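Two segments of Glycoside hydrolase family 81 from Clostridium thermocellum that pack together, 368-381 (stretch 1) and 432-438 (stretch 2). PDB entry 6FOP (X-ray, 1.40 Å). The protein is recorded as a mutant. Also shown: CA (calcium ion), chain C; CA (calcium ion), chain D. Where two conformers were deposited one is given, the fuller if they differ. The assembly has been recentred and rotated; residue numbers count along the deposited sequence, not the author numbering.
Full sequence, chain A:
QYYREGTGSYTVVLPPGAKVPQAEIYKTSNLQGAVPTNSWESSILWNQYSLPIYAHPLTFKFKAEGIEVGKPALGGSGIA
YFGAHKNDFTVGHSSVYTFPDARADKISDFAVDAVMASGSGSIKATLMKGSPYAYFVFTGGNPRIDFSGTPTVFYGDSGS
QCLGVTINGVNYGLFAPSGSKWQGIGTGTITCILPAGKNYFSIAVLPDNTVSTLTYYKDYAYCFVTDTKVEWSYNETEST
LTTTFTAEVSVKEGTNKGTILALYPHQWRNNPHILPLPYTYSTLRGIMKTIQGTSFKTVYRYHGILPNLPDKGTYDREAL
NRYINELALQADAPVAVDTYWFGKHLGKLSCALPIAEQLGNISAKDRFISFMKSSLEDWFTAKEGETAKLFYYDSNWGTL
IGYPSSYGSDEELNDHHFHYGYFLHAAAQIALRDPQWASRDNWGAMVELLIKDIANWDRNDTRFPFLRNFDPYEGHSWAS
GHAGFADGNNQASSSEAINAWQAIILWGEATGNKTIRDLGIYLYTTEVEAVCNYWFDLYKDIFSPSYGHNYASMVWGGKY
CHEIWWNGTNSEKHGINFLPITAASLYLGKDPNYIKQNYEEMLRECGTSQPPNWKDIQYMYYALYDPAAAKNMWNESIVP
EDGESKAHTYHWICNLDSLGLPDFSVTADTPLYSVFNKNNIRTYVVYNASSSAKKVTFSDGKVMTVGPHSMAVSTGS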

ATOM      1  N   PHE A 368     -13.789   0.416  28.836  1.00 12.82           N
ATOM      2  CA  PHE A 368     -13.164   0.358  27.518  1.00 13.00           C
ATOM      3  C   PHE A 368     -12.669  -1.056  27.224  1.00 14.13           C
ATOM      4  O   PHE A 368     -12.996  -1.619  26.178  1.00 14.81           O
ATOM      5  CB  PHE A 368     -11.991   1.350  27.424  1.00 13.30           C
ATOM      6  CG  PHE A 368     -12.369   2.815  27.541  1.00 13.73           C
ATOM      7  CD1 PHE A 368     -13.593   3.285  27.131  1.00 14.97           C
ATOM      8  CD2 PHE A 368     -11.450   3.735  28.035  1.00 13.37           C
ATOM      9  CE1 PHE A 368     -13.912   4.626  27.228  1.00 16.53           C
ATOM     10  CE2 PHE A 368     -11.776   5.079  28.113  1.00 15.01           C
ATOM     11  CZ  PHE A 368     -13.012   5.504  27.732  1.00 15.27           C
ATOM     12  N   ILE A 369     -11.866  -1.625  28.124  1.00 13.80           N
ATOM     13  CA  ILE A 369     -11.300  -2.992  27.954  0.53 14.27           C
ATOM     14  C   ILE A 369     -12.391  -4.018  27.823  1.00 14.27           C
ATOM     15  O   ILE A 369     -12.316  -4.930  26.998  1.00 15.85           O
ATOM     16  CB  ILE A 369     -10.357  -3.422  29.105  0.53 15.11           C
ATOM     17  CG1 ILE A 369      -9.084  -2.601  29.028  0.53 16.13           C
ATOM     18  CG2 ILE A 369     -10.003  -4.913  29.023  0.53 15.46           C
ATOM     19  CD1 ILE A 369      -8.083  -2.830  30.139  0.53 17.13           C
ATOM     20  N   SER A 370     -13.425  -3.914  28.663  1.00 14.62           N
ATOM     21  CA  SER A 370     -14.532  -4.873  28.636  0.58 16.55           C
ATOM     22  C   SER A 370     -15.209  -4.892  27.273  1.00 15.64           C
ATOM     23  O   SER A 370     -15.504  -5.952  26.720  1.00 16.40           O
ATOM     24  CB  SER A 370     -15.573  -4.547  29.711  0.58 17.25           C
ATOM     25  OG  SER A 370     -16.690  -5.414  29.635  0.58 18.51           O
ATOM     26  N   PHE A 371     -15.494  -3.702  26.737  1.00 14.67           N
ATOM     27  CA  PHE A 371     -16.138  -3.620  25.428  1.00 14.92           C
ATOM     28  C   PHE A 371     -15.210  -4.097  24.308  1.00 14.29           C
ATOM     29  O   PHE A 371     -15.651  -4.805  23.407  1.00 15.04           O
ATOM     30  CB  PHE A 371     -16.707  -2.223  25.114  1.00 16.04           C
ATOM     31  CG  PHE A 371     -17.616  -2.235  23.912  1.00 17.35           C
ATOM     32  CD1 PHE A 371     -18.910  -2.698  24.038  1.00 19.82           C
ATOM     33  CD2 PHE A 371     -17.157  -1.890  22.652  1.00 18.39           C
ATOM     34  CE1 PHE A 371     -19.770  -2.754  22.961  1.00 20.92           C
ATOM     35  CE2 PHE A 371     -18.027  -1.926  21.564  1.00 19.68           C
ATOM     36  CZ  PHE A 371     -19.320  -2.361  21.717  1.00 20.16           C
ATOM     37  N   MET A 372     -13.933  -3.734  24.395  1.00 12.99           N
ATOM     38  CA  MET A 372     -12.980  -4.183  23.399  1.00 13.29           C
ATOM     39  C   MET A 372     -12.909  -5.712  23.377  1.00 13.22           C
ATOM     40  O   MET A 372     -13.006  -6.347  22.326  1.00 14.19           O
ATOM     41  CB  MET A 372     -11.592  -3.597  23.673  1.00 12.84           C
ATOM     42  CG  MET A 372     -11.537  -2.104  23.414  1.00 13.20           C
ATOM     43  SD  MET A 372     -10.122  -1.274  24.193  1.00 14.54           S
ATOM     44  CE  MET A 372      -8.771  -1.874  23.157  1.00 15.66           C
ATOM     45  N   LYS A 373     -12.746  -6.319  24.554  1.00 13.09           N
ATOM     46  CA  LYS A 373     -12.666  -7.766  24.630  1.00 13.42           C
ATOM     47  C   LYS A 373     -13.975  -8.415  24.221  1.00 13.55           C
ATOM     48  O   LYS A 373     -13.977  -9.341  23.399  1.00 15.59           O
ATOM     49  CB  LYS A 373     -12.265  -8.224  26.028  1.00 14.36           C
ATOM     50  CG  LYS A 373     -10.803  -8.011  26.396  1.00 14.43           C
ATOM     51  CD  LYS A 373     -10.506  -8.593  27.783  1.00 14.83           C
ATOM     52  CE  LYS A 373      -9.032  -8.667  28.107  1.00 15.23           C
ATOM     53  NZ  LYS A 373      -8.820  -9.313  29.437  1.00 16.09           N
ATOM     54  N   SER A 374     -15.103  -8.016  24.808  1.00 14.99           N
ATOM     55  CA  SER A 374     -16.352  -8.728  24.535  0.66 16.09           C
ATOM     56  C   SER A 374     -16.708  -8.620  23.044  1.00 15.27           C
ATOM     57  O   SER A 374     -17.182  -9.588  22.437  1.00 16.30           O
ATOM     58  CB  SER A 374     -17.491  -8.241  25.428  0.66 16.89           C
ATOM     59  OG  SER A 374     -17.807  -6.871  25.193  0.66 17.92           O
ATOM     60  N   SER A 375     -16.473  -7.452  22.454  1.00 14.79           N
ATOM     61  CA  SER A 375     -16.833  -7.306  21.056  0.55 14.68           C
ATOM     62  C   SER A 375     -15.885  -8.089  20.142  1.00 14.47           C
ATOM     63  O   SER A 375     -16.366  -8.712  19.209  1.00 15.72           O
ATOM     64  CB  SER A 375     -16.959  -5.849  20.646  0.55 15.34           C
ATOM     65  OG  SER A 375     -15.707  -5.220  20.662  0.55 15.17           O
ATOM     66  N   LEU A 376     -14.577  -8.075  20.419  1.00 13.81           N
ATOM     67  CA  LEU A 376     -13.643  -8.881  19.637  1.00 14.41           C
ATOM     68  C   LEU A 376     -13.955 -10.368  19.780  1.00 14.97           C
ATOM     69  O   LEU A 376     -13.932 -11.109  18.802  1.00 16.16           O
ATOM     70  CB  LEU A 376     -12.186  -8.580  19.980  1.00 15.11           C
ATOM     71  CG  LEU A 376     -11.688  -7.239  19.468  1.00 15.35           C
ATOM     72  CD1 LEU A 376     -10.287  -7.019  19.974  1.00 18.12           C
ATOM     73  CD2 LEU A 376     -11.764  -7.116  17.940  1.00 17.15           C
ATOM     74  N   GLU A 377     -14.275 -10.813  20.995  1.00 15.03           N
ATOM     75  CA  GLU A 377     -14.586 -12.227  21.207  1.00 15.99           C
ATOM     76  C   GLU A 377     -15.849 -12.605  20.408  1.00 15.30           C
ATOM     77  O   GLU A 377     -15.906 -13.669  19.815  1.00 18.26           O
ATOM     78  CB  GLU A 377     -14.747 -12.525  22.698  1.00 16.59           C
ATOM     79  CG  GLU A 377     -13.453 -12.342  23.490  1.00 18.19           C
ATOM     80  CD  GLU A 377     -13.624 -12.394  24.993  1.00 19.86           C
ATOM     81  OE1 GLU A 377     -14.656 -12.903  25.469  1.00 27.79           O
ATOM     82  OE2 GLU A 377     -12.689 -11.949  25.697  1.00 20.57           O
ATOM     83  N   ASP A 378     -16.820 -11.698  20.328  1.00 16.08           N
ATOM     84  CA  ASP A 378     -18.037 -11.921  19.520  1.00 15.51           C
ATOM     85  C   ASP A 378     -17.653 -11.986  18.017  1.00 16.49           C
ATOM     86  O   ASP A 378     -17.945 -12.973  17.326  1.00 16.35           O
ATOM     87  CB  ASP A 378     -19.103 -10.837  19.823  1.00 16.28           C
ATOM     88  CG  ASP A 378     -20.440 -11.103  19.157  1.00 17.61           C
ATOM     89  OD1 ASP A 378     -20.563 -11.960  18.231  1.00 18.09           O
ATOM     90  OD2 ASP A 378     -21.428 -10.455  19.586  1.00 21.70           O
ATOM     91  N   TRP A 379     -16.977 -10.957  17.529  1.00 14.66           N
ATOM     92  CA  TRP A 379     -16.580 -10.960  16.121  1.00 15.54           C
ATOM     93  C   TRP A 379     -15.772 -12.186  15.766  1.00 15.68           C
ATOM     94  O   TRP A 379     -15.893 -12.685  14.645  1.00 15.52           O
ATOM     95  CB  TRP A 379     -15.829  -9.675  15.748  1.00 15.67           C
ATOM     96  CG  TRP A 379     -16.722  -8.489  15.453  1.00 15.50           C
ATOM     97  CD1 TRP A 379     -17.105  -7.490  16.317  1.00 15.28           C
ATOM     98  CD2 TRP A 379     -17.338  -8.177  14.207  1.00 15.36           C
ATOM     99  NE1 TRP A 379     -17.903  -6.600  15.678  1.00 16.56           N
ATOM    100  CE2 TRP A 379     -18.048  -6.986  14.371  1.00 15.77           C
ATOM    101  CE3 TRP A 379     -17.331  -8.788  12.949  1.00 15.64           C
ATOM    102  CZ2 TRP A 379     -18.783  -6.409  13.326  1.00 17.14           C
ATOM    103  CZ3 TRP A 379     -18.044  -8.225  11.934  1.00 16.85           C
ATOM    104  CH2 TRP A 379     -18.743  -7.040  12.109  1.00 17.04           C
ATOM    105  N   PHE A 380     -14.906 -12.641  16.687  1.00 15.33           N
ATOM    106  CA  PHE A 380     -14.005 -13.756  16.448  1.00 15.25           C
ATOM    107  C   PHE A 380     -14.616 -15.127  16.704  1.00 16.19           C
ATOM    108  O   PHE A 380     -13.888 -16.123  16.715  1.00 18.92           O
ATOM    109  CB  PHE A 380     -12.687 -13.595  17.254  1.00 15.33           C
ATOM    110  CG  PHE A 380     -11.835 -12.420  16.868  1.00 15.55           C
ATOM    111  CD1 PHE A 380     -11.925 -11.808  15.613  1.00 17.19           C
ATOM    112  CD2 PHE A 380     -10.891 -11.938  17.764  1.00 16.78           C
ATOM    113  CE1 PHE A 380     -11.101 -10.745  15.278  1.00 17.48           C
ATOM    114  CE2 PHE A 380     -10.070 -10.891  17.431  1.00 16.01           C
ATOM    115  CZ  PHE A 380     -10.177 -10.287  16.183  1.00 17.20           C
ATOM    116  N   THR A 381     -15.947 -15.168  16.873  1.00 16.53           N
ATOM    117  CA  THR A 381     -16.703 -16.408  17.007  1.00 18.44           C
ATOM    118  C   THR A 381     -17.891 -16.375  16.033  1.00 18.77           C
ATOM    119  O   THR A 381     -18.670 -15.433  16.030  1.00 18.86           O
ATOM    120  CB  THR A 381     -17.247 -16.543  18.443  1.00 20.61           C
ATOM    121  OG1 THR A 381     -16.158 -16.440  19.374  1.00 23.53           O
ATOM    122  CG2 THR A 381     -17.939 -17.872  18.627  1.00 24.04           C
TER
HETATM  123 CA    CA C 802     -20.101 -13.713  16.741  1.00 17.42          CA
HETATM  124 CA    CA D 803     -23.108 -12.125  18.562  0.66 22.47          CA
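Stretch 2 432-438: LRDPQWA

Stretch 2 lies against one side of the stretch 1 helix in a small, mixed contact, in which a single buried indole, that of Trp437, is held by apolar side chains and a hydrogen bond while a salt bridge fastens the segment close by. The two segments bury 300 Å² between them, both sides summed, and Trp437 contributes the largest share.

Stretch 1 continues a helix that begins earlier in the chain and runs to Trp379, with regular backbone bonds such as Glu377 N to Lys373 O at 2.8 Å; Phe380 is the first residue to leave helical phi/psi. Stretch 2 is less regular. A weakly bonded helix covers about Leu432 to Arg433; Asp434 is extended (phi/psi -151/86), and a second weakly bonded helix spans about Pro435 to Ala438. Asp434 is the N-cap of this second helix: its OD1 accepts from Trp437 N at 2.9 Å, satisfying an amide that has no helical carbonyl before it.

The two segments run in the same sense. Ile369 has its CA 9.8 Å from the CA of Arg433, and four residues further along each chain the CA of Lys373 is 8.8 Å from that of Trp437. Such spacing leaves room for side chains between the backbones. The residues of stretch 1 that take part fall at spacings that bring them to one side: Ile369, then Lys373 four on, then the neighbours Leu376 and Glu377, then Phe380 just past the helix.

Trp437, with chi1 at -171° (t), reaches across to four of these residues. Its NE1 donates to Glu377 OE2 at 2.8 Å, with an N-H...acceptor angle of 157°; the carboxylate lies at the edge of the indole, near its plane, where the N-H points. Tryptophan suits this buried place because its one polar group finds an acceptor while the rest of the ring remains available for apolar packing. Leu376 CD1 approaches Trp437 CH2 at 3.9 Å, and Phe380 CE2 lies 4.5 Å from the same CH2, so the far end of the six-membered ring meets hydrocarbon.

Lys373 serves two purposes. Its CB points sideways, but the long, nearly extended side chain comes nearer to stretch 2 towards its end. On the way, CG lies over one face of the indole, 4.2 Å from the centroid of the five-membered ring formed by Trp437 CG, CD1, NE1, CE2 and CD2, a CH-pi contact. At its end, NZ forms a salt bridge with Asp434 OD2 at 2.7 Å. Lysine fits because it joins an aliphatic stem to a charged tip. The two oxygens of Asp434 are thus divided, OD1 capping its own helix and OD2 binding stretch 1.

The contact thins at its beginning, where Ile369 CD1 is 4.3 Å from Arg433 CD. Here the aliphatic part of the arginine packs loosely, while its guanidinium group is hydrogen-bonded elsewhere in the structure.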

ATOM      1  N   LEU A 432      -0.905  -6.147  24.779  1.00 14.34           N
ATOM      2  CA  LEU A 432       0.103  -5.448  25.585  1.00 16.09           C
ATOM      3  C   LEU A 432      -0.220  -5.545  27.083  1.00 17.09           C
ATOM      4  O   LEU A 432       0.675  -5.423  27.912  1.00 18.79           O
ATOM      5  CB  LEU A 432       0.193  -3.971  25.170  1.00 16.03           C
ATOM      6  CG  LEU A 432       0.835  -3.752  23.808  1.00 15.71           C
ATOM      7  CD1 LEU A 432       0.529  -2.344  23.292  1.00 16.40           C
ATOM      8  CD2 LEU A 432       2.337  -3.996  23.877  1.00 17.03           C
ATOM      9  N   ARG A 433      -1.488  -5.786  27.403  1.00 16.08           N
ATOM     10  CA  ARG A 433      -1.985  -5.837  28.774  1.00 17.07           C
ATOM     11  C   ARG A 433      -2.322  -7.231  29.265  1.00 19.22           C
ATOM     12  O   ARG A 433      -2.416  -7.454  30.467  1.00 19.99           O
ATOM     13  CB  ARG A 433      -3.226  -4.955  28.881  1.00 17.79           C
ATOM     14  CG  ARG A 433      -2.930  -3.484  28.649  1.00 16.41           C
ATOM     15  CD  ARG A 433      -4.182  -2.726  28.306  1.00 15.47           C
ATOM     16  NE  ARG A 433      -3.926  -1.294  28.258  1.00 15.51           N
ATOM     17  CZ  ARG A 433      -3.397  -0.630  27.223  1.00 15.19           C
ATOM     18  NH1 ARG A 433      -3.100  -1.257  26.102  1.00 14.93           N
ATOM     19  NH2 ARG A 433      -3.195   0.666  27.282  1.00 15.82           N
ATOM     20  N   ASP A 434      -2.509  -8.177  28.356  1.00 17.86           N
ATOM     21  CA  ASP A 434      -3.084  -9.452  28.708  1.00 17.62           C
ATOM     22  C   ASP A 434      -2.522 -10.494  27.743  1.00 18.88           C
ATOM     23  O   ASP A 434      -3.118 -10.760  26.683  1.00 18.25           O
ATOM     24  CB  ASP A 434      -4.600  -9.406  28.683  1.00 16.66           C
ATOM     25  CG  ASP A 434      -5.237 -10.675  29.148  1.00 17.52           C
ATOM     26  OD1 ASP A 434      -4.540 -11.698  29.258  1.00 17.78           O
ATOM     27  OD2 ASP A 434      -6.471 -10.659  29.362  1.00 18.27           O
ATOM     28  N   PRO A 435      -1.343 -11.048  28.095  1.00 21.35           N
ATOM     29  CA  PRO A 435      -0.729 -12.073  27.260  1.00 21.99           C
ATOM     30  C   PRO A 435      -1.551 -13.353  27.162  1.00 21.35           C
ATOM     31  O   PRO A 435      -1.409 -14.109  26.199  1.00 23.89           O
ATOM     32  CB  PRO A 435       0.624 -12.323  27.949  1.00 24.82           C
ATOM     33  CG  PRO A 435       0.387 -12.003  29.385  1.00 26.69           C
ATOM     34  CD  PRO A 435      -0.633 -10.896  29.384  1.00 24.83           C
ATOM     35  N   GLN A 436      -2.364 -13.610  28.175  1.00 19.35           N
ATOM     36  CA  GLN A 436      -3.216 -14.787  28.218  1.00 20.65           C
ATOM     37  C   GLN A 436      -4.285 -14.698  27.105  1.00 19.25           C
ATOM     38  O   GLN A 436      -4.416 -15.585  26.264  1.00 21.10           O
ATOM     39  CB  GLN A 436      -3.831 -14.832  29.636  1.00 21.75           C
ATOM     40  CG  GLN A 436      -4.846 -15.885  29.910  1.00 22.56           C
ATOM     41  CD  GLN A 436      -5.420 -15.711  31.290  1.00 20.52           C
ATOM     42  OE1 GLN A 436      -5.996 -14.672  31.604  1.00 19.37           O
ATOM     43  NE2 GLN A 436      -5.242 -16.701  32.126  1.00 21.10           N
ATOM     44  N   TRP A 437      -4.987 -13.574  27.066  1.00 19.01           N
ATOM     45  CA  TRP A 437      -6.051 -13.353  26.069  1.00 17.57           C
ATOM     46  C   TRP A 437      -5.531 -13.461  24.619  1.00 17.97           C
ATOM     47  O   TRP A 437      -6.162 -14.045  23.736  1.00 18.23           O
ATOM     48  CB  TRP A 437      -6.655 -11.957  26.275  1.00 17.63           C
ATOM     49  CG  TRP A 437      -7.887 -11.674  25.487  1.00 15.98           C
ATOM     50  CD1 TRP A 437      -9.177 -11.820  25.909  1.00 18.01           C
ATOM     51  CD2 TRP A 437      -7.969 -11.157  24.145  1.00 15.75           C
ATOM     52  NE1 TRP A 437     -10.041 -11.449  24.937  1.00 16.89           N
ATOM     53  CE2 TRP A 437      -9.336 -11.066  23.828  1.00 16.22           C
ATOM     54  CE3 TRP A 437      -7.019 -10.785  23.184  1.00 16.52           C
ATOM     55  CZ2 TRP A 437      -9.796 -10.574  22.605  1.00 17.27           C
ATOM     56  CZ3 TRP A 437      -7.481 -10.315  21.949  1.00 17.07           C
ATOM     57  CH2 TRP A 437      -8.848 -10.208  21.680  1.00 17.52           C
ATOM     58  N   ALA A 438      -4.356 -12.891  24.403  1.00 17.59           N
ATOM     59  CA  ALA A 438      -3.762 -12.806  23.080  1.00 17.96           C
ATOM     60  C   ALA A 438      -3.032 -14.068  22.638  1.00 18.77           C
ATOM     61  O   ALA A 438      -2.576 -14.134  21.486  1.00 19.45           O
ATOM     62  CB  ALA A 438      -2.801 -11.621  23.035  1.00 18.65           C
TER
HETATM   63  O   HOH W   1     -24.487 -10.972  20.010  1.00 34.02           O
HETATM   64  O   HOH W   2     -23.930 -10.916  16.918  1.00 28.20           O
HETATM   65  O   HOH W   3     -22.488 -13.648  20.269  1.00 34.84           O
HETATM   66  O   HOH W   4     -25.033 -13.571  18.699  1.00 37.00           O